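Local structure of OBody AM3L15 (Pyrobaculum aerophilum, 4GN5) at residues 7-12 / 39-44; 51-56 / 93-98; 77-82 / 97-102. The protein probably serves as an engineered binding protein built on an OB-fold domain, and holds a second protein in this assembly. All blocks are in the same frame, centred on the assembly; numbering follows the deposited sequence. Where two conformers were deposited one is given.

Contact 1. Residues 7-12 / 39-44; sequences HWTAEI and VKVSDR
Strand 39-42 runs toward the N-terminal loop and reaches it first at Val-41. The carbonyl oxygen of Val-41 lies 3.5 Å from Thr-9 CG2, and Val-41 CG1, anti to the backbone N, comes within 4.1 Å of the same methyl. Thr-9 thus divides its two branches: CG2 rests on the strand, while OG1, set between its own backbone N and carbonyl carbon, is left for the polar partner that follows. Ser-42 turns its CB away from the loop, and its OG bonds instead to Ala-48 O. Asp-43 then carries the contact. With CG tucked between its backbone N and carbonyl carbon (chi1 54°), the carboxylate meets Thr-9 tip to tip and takes two hydrogen bonds from it. Thr-9 N gives to Asp-43 OD2 at 3.0 Å in a nearly straight bond (162°), and Thr-9 OG1 to OD1 of the same carboxylate at 2.8 Å; both donors approach from above the carboxylate plane. Asp-43 OD1 also accepts from a water 2.8 Å away, which in turn receives the N-H of Ala-10, so two successive amides of the turn are served by one carboxylate, one directly and one through water. Trp-8 passes obliquely, ring and carboxylate planes 62° apart, bringing CE3 to 3.2 Å from Asp-43 OD2. Lys-5, in a cation-pi contact with that indole and a long, weak ion pair with OD2, would probably favour a charged Asp-43. The outcome is a carboxylate accepting from the start of a short 3-10 turn, residues 9-11, closed by Glu-11 N on Trp-8 O at 2.7 Å; here it ties the loop preceding the first strand of the OB-fold barrel to the end of strand 36-42.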
loop_
_atom_site.group_PDB
_atom_site.type_symbol
_atom_site.label_atom_id
_atom_site.label_comp_id
_atom_site.label_asym_id
_atom_site.label_seq_id
_atom_site.Cartn_x
_atom_site.Cartn_y
_atom_site.Cartn_z
ATOM N N HIS A 7 -1.915 9.442 23.159
ATOM C CA HIS A 7 -2.323 8.052 23.289
ATOM C C HIS A 7 -1.186 7.092 23.051
ATOM O O HIS A 7 -0.330 7.353 22.261
ATOM C CB HIS A 7 -3.377 7.702 22.258
ATOM C CG HIS A 7 -4.670 8.408 22.448
ATOM N ND1 HIS A 7 -4.856 9.715 22.084
ATOM C CD2 HIS A 7 -5.841 7.984 22.960
ATOM C CE1 HIS A 7 -6.091 10.066 22.367
ATOM N NE2 HIS A 7 -6.709 9.033 22.895
ATOM N N TRP A 8 -1.239 5.966 23.730
ATOM C CA TRP A 8 -0.384 4.835 23.458
ATOM C C TRP A 8 -0.939 4.144 22.216
ATOM O O TRP A 8 -2.134 4.143 22.006
ATOM C CB TRP A 8 -0.396 3.861 24.629
ATOM C CG TRP A 8 0.311 4.354 25.857
ATOM C CD1 TRP A 8 -0.237 5.024 26.888
ATOM C CD2 TRP A 8 1.690 4.199 26.168
ATOM N NE1 TRP A 8 0.708 5.302 27.831
ATOM C CE2 TRP A 8 1.905 4.809 27.409
ATOM C CE3 TRP A 8 2.766 3.604 25.519
ATOM C CZ2 TRP A 8 3.141 4.842 28.007
ATOM C CZ3 TRP A 8 3.990 3.630 26.118
ATOM C CH2 TRP A 8 4.170 4.248 27.349
ATOM N N THR A 9 -0.072 3.561 21.406
ATOM C CA THR A 9 -0.515 2.929 20.178
ATOM C C THR A 9 -1.586 1.873 20.441
ATOM O O THR A 9 -2.514 1.770 19.697
ATOM C CB THR A 9 0.654 2.359 19.364
ATOM O OG1 THR A 9 1.249 1.293 20.075
ATOM C CG2 THR A 9 1.671 3.403 19.104
ATOM N N ALA A 10 -1.453 1.111 21.510
ATOM C CA ALA A 10 -2.489 0.123 21.900
ATOM C C ALA A 10 -3.861 0.797 22.268
ATOM O O ALA A 10 -4.875 0.119 22.319
ATOM C CB ALA A 10 -2.023 -0.771 23.074
ATOM N N GLU A 11 -3.857 2.103 22.581
ATOM C CA GLU A 11 -5.110 2.846 22.844
ATOM C C GLU A 11 -5.773 3.365 21.565
ATOM O O GLU A 11 -6.833 3.947 21.654
ATOM C CB GLU A 11 -4.899 4.020 23.827
ATOM C CG GLU A 11 -4.548 3.508 25.256
ATOM C CD GLU A 11 -4.130 4.601 26.193
ATOM O OE1 GLU A 11 -3.436 5.584 25.777
ATOM O OE2 GLU A 11 -4.521 4.462 27.376
ATOM N N ILE A 12 -5.161 3.175 20.402
ATOM C CA ILE A 12 -5.804 3.552 19.161
ATOM C C ILE A 12 -6.824 2.463 18.794
ATOM O O ILE A 12 -6.458 1.423 18.278
ATOM C CB ILE A 12 -4.801 3.852 18.022
ATOM C CG1 ILE A 12 -3.751 4.892 18.478
ATOM C CG2 ILE A 12 -5.587 4.410 16.751
ATOM C CD1 ILE A 12 -4.384 6.263 18.993
ATOM N N VAL A 39 3.270 3.951 7.339
ATOM C CA VAL A 39 4.252 3.830 8.388
ATOM C C VAL A 39 3.490 3.294 9.621
ATOM O O VAL A 39 2.409 3.827 9.999
ATOM C CB VAL A 39 5.015 5.175 8.653
ATOM C CG1 VAL A 39 4.087 6.317 8.621
ATOM C CG2 VAL A 39 5.763 5.173 10.047
ATOM N N LYS A 40 4.030 2.218 10.206
ATOM C CA LYS A 40 3.454 1.627 11.405
ATOM C C LYS A 40 4.302 2.043 12.620
ATOM O O LYS A 40 5.522 1.981 12.544
ATOM C CB LYS A 40 3.430 0.121 11.257
ATOM C CG LYS A 40 2.755 -0.346 10.000
ATOM C CD LYS A 40 2.445 -1.855 10.127
ATOM C CE LYS A 40 1.880 -2.251 8.772
ATOM N NZ LYS A 40 1.353 -3.622 8.849
ATOM N N VAL A 41 3.647 2.460 13.703
ATOM C CA VAL A 41 4.318 3.024 14.910
ATOM C C VAL A 41 4.109 2.100 16.075
ATOM O O VAL A 41 2.981 1.671 16.349
ATOM C CB VAL A 41 3.741 4.440 15.328
ATOM C CG1 VAL A 41 4.482 5.039 16.567
ATOM C CG2 VAL A 41 3.891 5.370 14.179
ATOM N N SER A 42 5.203 1.820 16.784
ATOM C CA SER A 42 5.111 1.063 18.004
ATOM C C SER A 42 5.714 1.892 19.116
ATOM O O SER A 42 6.632 2.674 18.880
ATOM C CB SER A 42 5.848 -0.279 17.873
ATOM O OG SER A 42 5.178 -1.086 16.894
ATOM N N ASP A 43 5.156 1.723 20.317
ATOM C CA ASP A 43 5.765 2.293 21.495
ATOM C C ASP A 43 5.964 1.327 22.668
ATOM O O ASP A 43 6.409 1.734 23.757
ATOM C CB ASP A 43 4.948 3.492 21.947
ATOM C CG ASP A 43 3.488 3.156 22.153
ATOM O OD1 ASP A 43 3.066 1.967 22.162
ATOM O OD2 ASP A 43 2.776 4.136 22.332
ATOM N N ARG A 44 5.647 0.064 22.441
ATOM C CA ARG A 44 5.812 -0.937 23.470
ATOM C C ARG A 44 6.466 -2.154 22.808
ATOM O O ARG A 44 6.099 -2.528 21.665
ATOM C CB ARG A 44 4.439 -1.271 24.048
ATOM C CG ARG A 44 4.519 -2.210 25.187
ATOM C CD ARG A 44 3.196 -2.456 25.852
ATOM N NE ARG A 44 3.424 -3.514 26.840
ATOM C CZ ARG A 44 2.811 -4.695 26.851
ATOM N NH1 ARG A 44 3.118 -5.567 27.811
ATOM N NH2 ARG A 44 1.847 -4.984 25.939
HETATM O O HOH W 1 2.053 6.750 20.989
HETATM O O HOH W 2 0.810 0.855 23.364
#

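Contact 2. Residues 51-56 / 93-98; sequences PVYLER and GVEIFP
Pro-98 lies at the apolar centre, its CG 3.7 Å from Val-52 CG1 and 4.0 Å from Leu-54 CG, which it meets at about a right angle. Beside it a single backbone bridge joins Val-52 to Ile-96: Ile-96 N gives to Pro-51 O, and Tyr-53 N to Ile-96 O at 2.8 Å. Further out, Tyr-53 CB stands over one face of the Phe-97 ring, 4.1 Å from its centroid, in a CH-pi contact. Tyr-53 O, buried without a polar partner, lies 3.4 Å from Phe-97 CD1. At the ring's edge, near its plane, Glu-55 OE1 approaches Phe-97 CE1 to 3.1 Å; that oxygen also pairs with Lys-58 and a basic side chain of the partner protein. In place of Phe-97 an alanine would remove the ring under Tyr-53 CB and beside Glu-55 OE1, and would probably loosen this rim. Glu-95 lays its carboxylate over the Tyr-53 ring, planes 28° apart; a basic side chain of the partner protein forms a salt bridge with Glu-95 OE1, which also shares a water with Tyr-53 OH. Strand 36-42 flanks strand 50-55, strand 75-83 flanks strand 95-98, and helix 61-67 packs on Leu-54 and Pro-98 through Leu-63.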
loop_
_atom_site.group_PDB
_atom_site.type_symbol
_atom_site.label_atom_id
_atom_site.label_comp_id
_atom_site.label_asym_id
_atom_site.label_seq_id
_atom_site.Cartn_x
_atom_site.Cartn_y
_atom_site.Cartn_z
ATOM N N PRO A 51 -1.155 1.559 12.059
ATOM C CA PRO A 51 -0.741 1.997 10.726
ATOM C C PRO A 51 -1.189 3.405 10.401
ATOM O O PRO A 51 -2.364 3.764 10.616
ATOM C CB PRO A 51 -1.404 0.985 9.809
ATOM C CG PRO A 51 -2.773 0.624 10.561
ATOM C CD PRO A 51 -2.286 0.604 12.034
ATOM N N VAL A 52 -0.259 4.197 9.896
ATOM C CA VAL A 52 -0.500 5.592 9.583
ATOM C C VAL A 52 -0.498 5.596 8.055
ATOM O O VAL A 52 0.554 5.335 7.440
ATOM C CB VAL A 52 0.666 6.453 10.105
ATOM C CG1 VAL A 52 0.614 7.921 9.615
ATOM C CG2 VAL A 52 0.787 6.399 11.632
ATOM N N TYR A 53 -1.660 5.854 7.451
ATOM C CA TYR A 53 -1.800 5.865 5.986
ATOM C C TYR A 53 -1.610 7.238 5.350
ATOM O O TYR A 53 -2.299 8.170 5.709
ATOM C CB TYR A 53 -3.200 5.370 5.570
ATOM C CG TYR A 53 -3.369 3.849 5.615
ATOM C CD1 TYR A 53 -3.444 3.157 6.835
ATOM C CD2 TYR A 53 -3.535 3.115 4.411
ATOM C CE1 TYR A 53 -3.630 1.725 6.849
ATOM C CE2 TYR A 53 -3.738 1.701 4.440
ATOM C CZ TYR A 53 -3.790 1.046 5.659
ATOM O OH TYR A 53 -3.964 -0.318 5.648
ATOM N N LEU A 54 -0.698 7.347 4.411
ATOM C CA LEU A 54 -0.592 8.510 3.535
ATOM C C LEU A 54 -1.155 8.099 2.149
ATOM O O LEU A 54 -0.575 7.237 1.514
ATOM C CB LEU A 54 0.895 8.878 3.399
ATOM C CG LEU A 54 1.477 9.430 4.688
ATOM C CD1 LEU A 54 1.885 8.383 5.748
ATOM C CD2 LEU A 54 2.598 10.303 4.325
ATOM N N GLU A 55 -2.172 8.782 1.668
ATOM C CA GLU A 55 -2.819 8.368 0.424
ATOM C C GLU A 55 -2.924 9.564 -0.455
ATOM O O GLU A 55 -3.473 10.589 -0.032
ATOM C CB GLU A 55 -4.227 7.852 0.714
ATOM C CG GLU A 55 -4.216 6.502 1.276
ATOM C CD GLU A 55 -5.585 5.885 1.247
ATOM O OE1 GLU A 55 -6.303 5.972 2.229
ATOM O OE2 GLU A 55 -5.967 5.303 0.233
ATOM N N ARG A 56 -2.366 9.447 -1.659
ATOM C CA ARG A 56 -2.326 10.551 -2.610
ATOM C C ARG A 56 -3.794 10.876 -2.878
ATOM O O ARG A 56 -4.615 9.971 -2.966
ATOM C CB ARG A 56 -1.649 10.125 -3.902
ATOM C CG ARG A 56 -0.181 10.183 -3.851
ATOM C CD ARG A 56 0.320 11.637 -3.699
ATOM N NE ARG A 56 1.765 11.575 -3.590
ATOM C CZ ARG A 56 2.559 12.620 -3.373
ATOM N NH1 ARG A 56 2.055 13.851 -3.240
ATOM N NH2 ARG A 56 3.863 12.411 -3.282
ATOM N N GLY A 93 -8.474 -2.672 11.653
ATOM C CA GLY A 93 -9.313 -2.178 12.777
ATOM C C GLY A 93 -9.302 -0.635 12.908
ATOM O O GLY A 93 -10.355 0.028 13.111
ATOM N N VAL A 94 -8.120 -0.062 12.751
ATOM C CA VAL A 94 -7.935 1.358 12.749
ATOM C C VAL A 94 -6.958 1.750 11.635
ATOM O O VAL A 94 -6.110 0.907 11.181
ATOM C CB VAL A 94 -7.442 1.889 14.157
ATOM C CG1 VAL A 94 -8.553 1.761 15.270
ATOM C CG2 VAL A 94 -6.124 1.165 14.643
ATOM N N GLU A 95 -7.012 3.027 11.265
ATOM C CA GLU A 95 -6.042 3.677 10.377
ATOM C C GLU A 95 -5.890 5.080 10.954
ATOM O O GLU A 95 -6.842 5.616 11.532
ATOM C CB GLU A 95 -6.625 3.824 8.935
ATOM C CG GLU A 95 -7.112 2.459 8.354
ATOM C CD GLU A 95 -7.644 2.552 6.914
ATOM O OE1 GLU A 95 -7.679 1.528 6.228
ATOM O OE2 GLU A 95 -8.079 3.632 6.499
ATOM N N ILE A 96 -4.706 5.674 10.808
ATOM C CA ILE A 96 -4.471 7.061 11.207
ATOM C C ILE A 96 -4.102 7.797 9.923
ATOM O O ILE A 96 -3.166 7.387 9.209
ATOM C CB ILE A 96 -3.354 7.226 12.306
ATOM C CG1 ILE A 96 -3.827 6.651 13.661
ATOM C CG2 ILE A 96 -2.981 8.715 12.426
ATOM C CD1 ILE A 96 -2.759 6.442 14.744
ATOM N N PHE A 97 -4.868 8.842 9.621
ATOM C CA PHE A 97 -4.513 9.777 8.572
ATOM C C PHE A 97 -3.803 11.014 9.135
ATOM O O PHE A 97 -4.420 11.843 9.831
ATOM C CB PHE A 97 -5.753 10.100 7.664
ATOM C CG PHE A 97 -6.155 8.952 6.796
ATOM C CD1 PHE A 97 -5.611 8.800 5.509
ATOM C CD2 PHE A 97 -7.016 7.969 7.258
ATOM C CE1 PHE A 97 -5.932 7.757 4.721
ATOM C CE2 PHE A 97 -7.361 6.890 6.456
ATOM C CZ PHE A 97 -6.833 6.771 5.172
ATOM N N PRO A 98 -2.479 11.136 8.855
ATOM C CA PRO A 98 -1.680 12.142 9.510
ATOM C C PRO A 98 -1.878 13.562 8.966
ATOM O O PRO A 98 -2.110 13.766 7.765
ATOM C CB PRO A 98 -0.247 11.688 9.226
ATOM C CG PRO A 98 -0.331 11.070 7.870
ATOM C CD PRO A 98 -1.694 10.367 7.867
HETATM O O HOH W 3 -6.357 -0.831 6.753
#

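Contact 3. Residues 77-82 / 97-102; sequences VIKGIV and FPSEIW
Lys-79 and Glu-100 extend alongside each other from one face of the sheet, with Val-77 and Trp-102 on the same side. The lysine sets out with CG anti to its backbone N and bends at chi3 (-79°), which brings Lys-79 NZ to 2.8 Å from Glu-100 OE2 in a salt bridge entered from above the carboxylate plane. The other oxygen, Glu-100 OE1, accepts from Trp-102 NE1 at 2.8 Å (159°) through its anti lone pair, nearly in the plane of the indole. Gripped at both oxygens, the carboxylate probably has little freedom to rotate. The edge of the indole turns toward Val-77 O, and Pro-3 packs on Lys-79, Glu-100 and Trp-102. On the opposite face Ile-78 runs alongside two neighbours in the same direction: its CG2 lies 3.8 Å from Pro-98 CB, and its CG1 4.0 Å from Ile-101 CG2. This apolar side faces inward, where Ile-78 touches Val-52 and Ile-101 touches Val-66 of helix 61-67. Between these groups the register slips by one residue. Lys-79 O accepts from both Ser-99 N, at 2.8 Å, and Glu-100 N, at 3.2 Å and almost straight (175°). Just beyond, Gly-80 and Pro-98 form a non-hydrogen-bonded pair, their CA atoms 3.8 Å apart, a closeness the glycine's lack of a side chain allows, since a beta carbon would run into Phe-97 O. The next, hydrogen-bonded pair follows with Ile-81 N giving to Phe-97 O at 2.9 Å, while Phe-97 N gives to Ile-81 O. Ser-99 and Glu-100 facing Lys-79 together make a classic beta bulge, placed where the chain bends at Ser-99; it probably helps this final OB-fold stretch stay antiparallel to strand 75-83 on both sides of the bend.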
loop_
_atom_site.group_PDB
_atom_site.type_symbol
_atom_site.label_atom_id
_atom_site.label_comp_id
_atom_site.label_asym_id
_atom_site.label_seq_id
_atom_site.Cartn_x
_atom_site.Cartn_y
_atom_site.Cartn_z
ATOM N N VAL A 77 6.891 11.429 16.190
ATOM C CA VAL A 77 5.664 11.910 16.801
ATOM C C VAL A 77 4.785 12.231 15.601
ATOM O O VAL A 77 5.213 12.961 14.668
ATOM C CB VAL A 77 5.914 13.144 17.653
ATOM C CG1 VAL A 77 4.602 13.781 18.102
ATOM C CG2 VAL A 77 6.754 12.773 18.887
ATOM N N ILE A 78 3.580 11.667 15.602
ATOM C CA ILE A 78 2.669 11.797 14.434
ATOM C C ILE A 78 1.314 12.189 14.928
ATOM O O ILE A 78 0.728 11.531 15.805
ATOM C CB ILE A 78 2.524 10.508 13.620
ATOM C CG1 ILE A 78 3.872 10.170 12.947
ATOM C CG2 ILE A 78 1.389 10.681 12.521
ATOM C CD1 ILE A 78 3.825 8.876 12.023
ATOM N N LYS A 79 0.825 13.284 14.385
ATOM C CA LYS A 79 -0.510 13.763 14.712
ATOM C C LYS A 79 -1.447 13.409 13.574
ATOM O O LYS A 79 -1.104 13.613 12.437
ATOM C CB LYS A 79 -0.510 15.282 14.952
ATOM C CG LYS A 79 -1.820 15.828 15.432
ATOM C CD LYS A 79 -1.842 17.316 15.324
ATOM C CE LYS A 79 -1.104 17.996 16.428
ATOM N NZ LYS A 79 -1.076 19.472 16.281
ATOM N N GLY A 80 -2.614 12.892 13.910
ATOM C CA GLY A 80 -3.499 12.424 12.835
ATOM C C GLY A 80 -4.908 12.160 13.296
ATOM O O GLY A 80 -5.191 12.264 14.489
ATOM N N ILE A 81 -5.795 11.863 12.353
ATOM C CA ILE A 81 -7.187 11.530 12.651
ATOM C C ILE A 81 -7.473 10.036 12.558
ATOM O O ILE A 81 -7.095 9.415 11.616
ATOM C CB ILE A 81 -8.170 12.233 11.671
ATOM C CG1 ILE A 81 -8.021 13.758 11.661
ATOM C CG2 ILE A 81 -9.550 11.782 11.938
ATOM C CD1 ILE A 81 -8.228 14.375 12.908
ATOM N N VAL A 82 -8.183 9.474 13.530
ATOM C CA VAL A 82 -8.467 8.036 13.474
ATOM C C VAL A 82 -9.602 7.748 12.490
ATOM O O VAL A 82 -10.637 8.402 12.518
ATOM C CB VAL A 82 -8.806 7.459 14.897
ATOM C CG1 VAL A 82 -9.202 6.001 14.847
ATOM C CG2 VAL A 82 -7.585 7.654 15.880
ATOM N N PHE A 97 -4.868 8.842 9.621
ATOM C CA PHE A 97 -4.513 9.777 8.572
ATOM C C PHE A 97 -3.803 11.014 9.135
ATOM O O PHE A 97 -4.420 11.843 9.831
ATOM C CB PHE A 97 -5.753 10.100 7.664
ATOM C CG PHE A 97 -6.155 8.952 6.796
ATOM C CD1 PHE A 97 -5.611 8.800 5.509
ATOM C CD2 PHE A 97 -7.016 7.969 7.258
ATOM C CE1 PHE A 97 -5.932 7.757 4.721
ATOM C CE2 PHE A 97 -7.361 6.890 6.456
ATOM C CZ PHE A 97 -6.833 6.771 5.172
ATOM N N PRO A 98 -2.479 11.136 8.855
ATOM C CA PRO A 98 -1.680 12.142 9.510
ATOM C C PRO A 98 -1.878 13.562 8.966
ATOM O O PRO A 98 -2.110 13.766 7.765
ATOM C CB PRO A 98 -0.247 11.688 9.226
ATOM C CG PRO A 98 -0.331 11.070 7.870
ATOM C CD PRO A 98 -1.694 10.367 7.867
ATOM N N SER A 99 -1.722 14.519 9.867
ATOM C CA SER A 99 -1.528 15.895 9.473
ATOM C C SER A 99 -0.113 16.385 9.806
ATOM O O SER A 99 0.387 17.331 9.172
ATOM C CB SER A 99 -2.561 16.766 10.145
ATOM O OG SER A 99 -2.316 16.801 11.520
ATOM N N GLU A 100 0.536 15.778 10.794
ATOM C CA GLU A 100 1.937 16.131 11.079
ATOM C C GLU A 100 2.773 14.879 11.302
ATOM O O GLU A 100 2.333 13.953 11.985
ATOM C CB GLU A 100 2.072 17.031 12.286
ATOM C CG GLU A 100 1.173 18.235 12.287
ATOM C CD GLU A 100 1.112 18.927 13.646
ATOM O OE1 GLU A 100 1.950 18.645 14.536
ATOM O OE2 GLU A 100 0.213 19.781 13.820
ATOM N N ILE A 101 3.943 14.819 10.677
ATOM C CA ILE A 101 4.898 13.778 11.040
ATOM C C ILE A 101 6.201 14.433 11.447
ATOM O O ILE A 101 6.831 15.089 10.622
ATOM C CB ILE A 101 5.150 12.798 9.879
ATOM C CG1 ILE A 101 3.838 12.119 9.448
ATOM C CG2 ILE A 101 6.288 11.798 10.264
ATOM C CD1 ILE A 101 3.944 11.209 8.150
ATOM N N TRP A 102 6.619 14.226 12.682
ATOM C CA TRP A 102 7.858 14.784 13.185
ATOM C C TRP A 102 8.928 13.718 13.423
ATOM O O TRP A 102 8.644 12.717 14.018
ATOM C CB TRP A 102 7.579 15.508 14.490
ATOM C CG TRP A 102 6.539 16.584 14.491
ATOM C CD1 TRP A 102 5.207 16.445 14.669
ATOM C CD2 TRP A 102 6.780 17.986 14.388
ATOM N NE1 TRP A 102 4.597 17.662 14.651
ATOM C CE2 TRP A 102 5.546 18.626 14.484
ATOM C CE3 TRP A 102 7.929 18.759 14.219
ATOM C CZ2 TRP A 102 5.428 19.992 14.423
ATOM C CZ3 TRP A 102 7.812 20.097 14.160
ATOM C CH2 TRP A 102 6.569 20.711 14.257
#

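The three contacts surround one apolar interior. Contacts 2 and 3, with centres about 9 Å apart, share Phe-97 and Pro-98: strand 95-98 bridges to strand 50-55 in one and pairs with strand 75-83 in the other, linking the two sheets of the OB-fold barrel. Contact 1 lies about 13 Å and 12 Å, centre to centre, from contacts 2 and 3. It joins contact 2 through a probable hydrogen bond between Val-39 O and Val-52 N (2.7 Å). Inside, Ile-78 CD1 approaches Val-52 CG2 to 3.9 Å and Val-41 CG2 to 4.1 Å. The partner protein meets chiefly contact 2, with Lys-40 of contact 1 also reaching it.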